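Local coordinates for aspartyl-tRNA synthetase 2 (Thermus thermophilus, PDB 1N9W), which attaches L-aspartate to both tRNA(Asp) and tRNA(Asn), first activating the amino acid with ATP and then transferring it to the acceptor end of the tRNA, at residues 311-316 with 335-340. Sequence-based numbering, arbitrary orientation.
Sequences WLFVTR and RSFDLL
Leu340, Phe313 and Leu339 carry most of the packing between two antiparallel strands, 311-315 and 336-340. On one face Leu340 CD1 touches Val314 CG2 at 3.8 Å and also meets CD2 of Leu312, whose side chain lies beside it and points the same way; CG of Leu340 stands anti to the carbonyl carbon (chi1 -67°). On the other face the end of the Phe313 side chain comes in toward strand 336-340. Leu339 CD1 lies over its ring, 4.0 Å from the centroid, a CH-pi contact offset toward the rim, while CE1 of Phe313 reaches CD1 of Phe337 at 3.7 Å, the two ring planes almost perpendicular. Apolar side chains suit these buried positions. Between the faces, the backbones of Leu312 and Leu340 exchange two hydrogen bonds, as do those of Val314 and Asp338; Val314 N to Asp338 O (2.9 Å) is nearly straight. The buried Asp338 carboxylate leads away from strand 311-315; OD1 is satisfied by a salt bridge to Arg322 and a hydrogen bond to Ser348, predicted to bind L-aspartate, which the acid may help position. Within the largely antiparallel sheet of the class II synthetase core, strand 344-351 runs antiparallel beside 336-341 and short strand 269-271 parallel beside 311-315; helix 227-248 packs on Phe337 and Leu339, helix 293-306 on Leu312 and Leu340.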
loop_
_atom_site.group_PDB
_atom_site.type_symbol
_atom_site.label_atom_id
_atom_site.label_comp_id
_atom_site.label_asym_id
_atom_site.label_seq_id
_atom_site.Cartn_x
_atom_site.Cartn_y
_atom_site.Cartn_z
ATOM N N TRP B 311 16.980 -20.107 2.049
ATOM C CA TRP B 311 15.562 -20.361 2.283
ATOM C C TRP B 311 15.243 -21.831 2.547
ATOM O O TRP B 311 15.918 -22.729 2.041
ATOM C CB TRP B 311 14.751 -19.894 1.075
ATOM C CG TRP B 311 15.272 -18.639 0.444
ATOM C CD1 TRP B 311 16.350 -18.525 -0.384
ATOM C CD2 TRP B 311 14.741 -17.316 0.597
ATOM N NE1 TRP B 311 16.525 -17.215 -0.759
ATOM C CE2 TRP B 311 15.553 -16.455 -0.172
ATOM C CE3 TRP B 311 13.659 -16.783 1.310
ATOM C CZ2 TRP B 311 15.312 -15.077 -0.251
ATOM C CZ3 TRP B 311 13.422 -15.417 1.230
ATOM C CH2 TRP B 311 14.248 -14.579 0.455
ATOM N N LEU B 312 14.193 -22.064 3.326
ATOM C CA LEU B 312 13.773 -23.418 3.652
ATOM C C LEU B 312 12.282 -23.526 3.956
ATOM O O LEU B 312 11.782 -22.896 4.886
ATOM C CB LEU B 312 14.565 -23.937 4.857
ATOM C CG LEU B 312 14.139 -25.292 5.431
ATOM C CD1 LEU B 312 14.392 -26.402 4.416
ATOM C CD2 LEU B 312 14.911 -25.557 6.718
ATOM N N PHE B 313 11.574 -24.325 3.167
ATOM C CA PHE B 313 10.150 -24.524 3.377
ATOM C C PHE B 313 9.912 -25.702 4.314
ATOM O O PHE B 313 10.398 -26.807 4.072
ATOM C CB PHE B 313 9.442 -24.792 2.043
ATOM C CG PHE B 313 8.914 -23.555 1.363
ATOM C CD1 PHE B 313 8.026 -22.706 2.023
ATOM C CD2 PHE B 313 9.268 -23.265 0.045
ATOM C CE1 PHE B 313 7.499 -21.587 1.383
ATOM C CE2 PHE B 313 8.748 -22.149 -0.604
ATOM C CZ PHE B 313 7.860 -21.308 0.064
ATOM N N VAL B 314 9.175 -25.454 5.394
ATOM C CA VAL B 314 8.836 -26.498 6.358
ATOM C C VAL B 314 7.372 -26.841 6.088
ATOM O O VAL B 314 6.476 -26.055 6.395
ATOM C CB VAL B 314 8.982 -26.005 7.815
ATOM C CG1 VAL B 314 8.686 -27.139 8.783
ATOM C CG2 VAL B 314 10.385 -25.479 8.045
ATOM N N THR B 315 7.142 -28.021 5.519
ATOM C CA THR B 315 5.799 -28.462 5.160
ATOM C C THR B 315 5.171 -29.497 6.085
ATOM O O THR B 315 5.839 -30.078 6.936
ATOM C CB THR B 315 5.788 -29.051 3.749
ATOM O OG1 THR B 315 6.682 -30.166 3.707
ATOM C CG2 THR B 315 6.235 -28.012 2.728
ATOM N N ARG B 316 3.873 -29.723 5.882
ATOM C CA ARG B 316 3.079 -30.688 6.646
ATOM C C ARG B 316 3.222 -30.589 8.160
ATOM O O ARG B 316 3.976 -31.342 8.770
ATOM C CB ARG B 316 3.414 -32.117 6.201
ATOM C CG ARG B 316 3.021 -32.448 4.766
ATOM C CD ARG B 316 1.514 -32.380 4.553
ATOM N NE ARG B 316 1.141 -32.715 3.182
ATOM C CZ ARG B 316 1.335 -33.907 2.623
ATOM N NH1 ARG B 316 1.898 -34.887 3.320
ATOM N NH2 ARG B 316 0.971 -34.119 1.364
ATOM N N ARG B 335 -2.157 -29.160 5.113
ATOM C CA ARG B 335 -1.578 -28.560 3.919
ATOM C C ARG B 335 -1.070 -27.157 4.230
ATOM O O ARG B 335 -1.385 -26.195 3.528
ATOM C CB ARG B 335 -2.617 -28.497 2.803
ATOM C CG ARG B 335 -3.050 -29.853 2.303
ATOM C CD ARG B 335 -4.034 -29.710 1.163
ATOM N NE ARG B 335 -4.426 -31.008 0.629
ATOM C CZ ARG B 335 -5.262 -31.172 -0.387
ATOM N NH1 ARG B 335 -5.799 -30.116 -0.983
ATOM N NH2 ARG B 335 -5.561 -32.394 -0.808
ATOM N N SER B 336 -0.284 -27.055 5.295
ATOM C CA SER B 336 0.281 -25.788 5.727
ATOM C C SER B 336 1.793 -25.790 5.521
ATOM O O SER B 336 2.395 -26.844 5.300
ATOM C CB SER B 336 -0.039 -25.553 7.204
ATOM O OG SER B 336 0.473 -26.607 8.001
ATOM N N PHE B 337 2.397 -24.605 5.592
ATOM C CA PHE B 337 3.839 -24.461 5.419
ATOM C C PHE B 337 4.354 -23.156 6.032
ATOM O O PHE B 337 3.606 -22.192 6.192
ATOM C CB PHE B 337 4.206 -24.518 3.925
ATOM C CG PHE B 337 3.652 -23.373 3.107
ATOM C CD1 PHE B 337 4.254 -22.117 3.138
ATOM C CD2 PHE B 337 2.512 -23.546 2.330
ATOM C CE1 PHE B 337 3.728 -21.049 2.407
ATOM C CE2 PHE B 337 1.978 -22.485 1.595
ATOM C CZ PHE B 337 2.587 -21.236 1.637
ATOM N N ASP B 338 5.637 -23.147 6.379
ATOM C CA ASP B 338 6.297 -21.987 6.957
ATOM C C ASP B 338 7.563 -21.770 6.167
ATOM O O ASP B 338 8.237 -22.732 5.809
ATOM C CB ASP B 338 6.657 -22.248 8.419
ATOM C CG ASP B 338 5.577 -21.805 9.372
ATOM O OD1 ASP B 338 4.420 -21.655 8.932
ATOM O OD2 ASP B 338 5.886 -21.610 10.569
ATOM N N LEU B 339 7.887 -20.513 5.879
ATOM C CA LEU B 339 9.105 -20.229 5.130
ATOM C C LEU B 339 10.173 -19.720 6.086
ATOM O O LEU B 339 9.936 -18.788 6.855
ATOM C CB LEU B 339 8.847 -19.187 4.040
ATOM C CG LEU B 339 10.094 -18.676 3.311
ATOM C CD1 LEU B 339 10.829 -19.841 2.655
ATOM C CD2 LEU B 339 9.693 -17.640 2.274
ATOM N N LEU B 340 11.339 -20.349 6.052
ATOM C CA LEU B 340 12.440 -19.931 6.900
ATOM C C LEU B 340 13.460 -19.212 6.051
ATOM O O LEU B 340 13.945 -19.753 5.057
ATOM C CB LEU B 340 13.105 -21.135 7.567
ATOM C CG LEU B 340 12.266 -21.886 8.593
ATOM C CD1 LEU B 340 13.107 -23.009 9.189
ATOM C CD2 LEU B 340 11.803 -20.927 9.680
#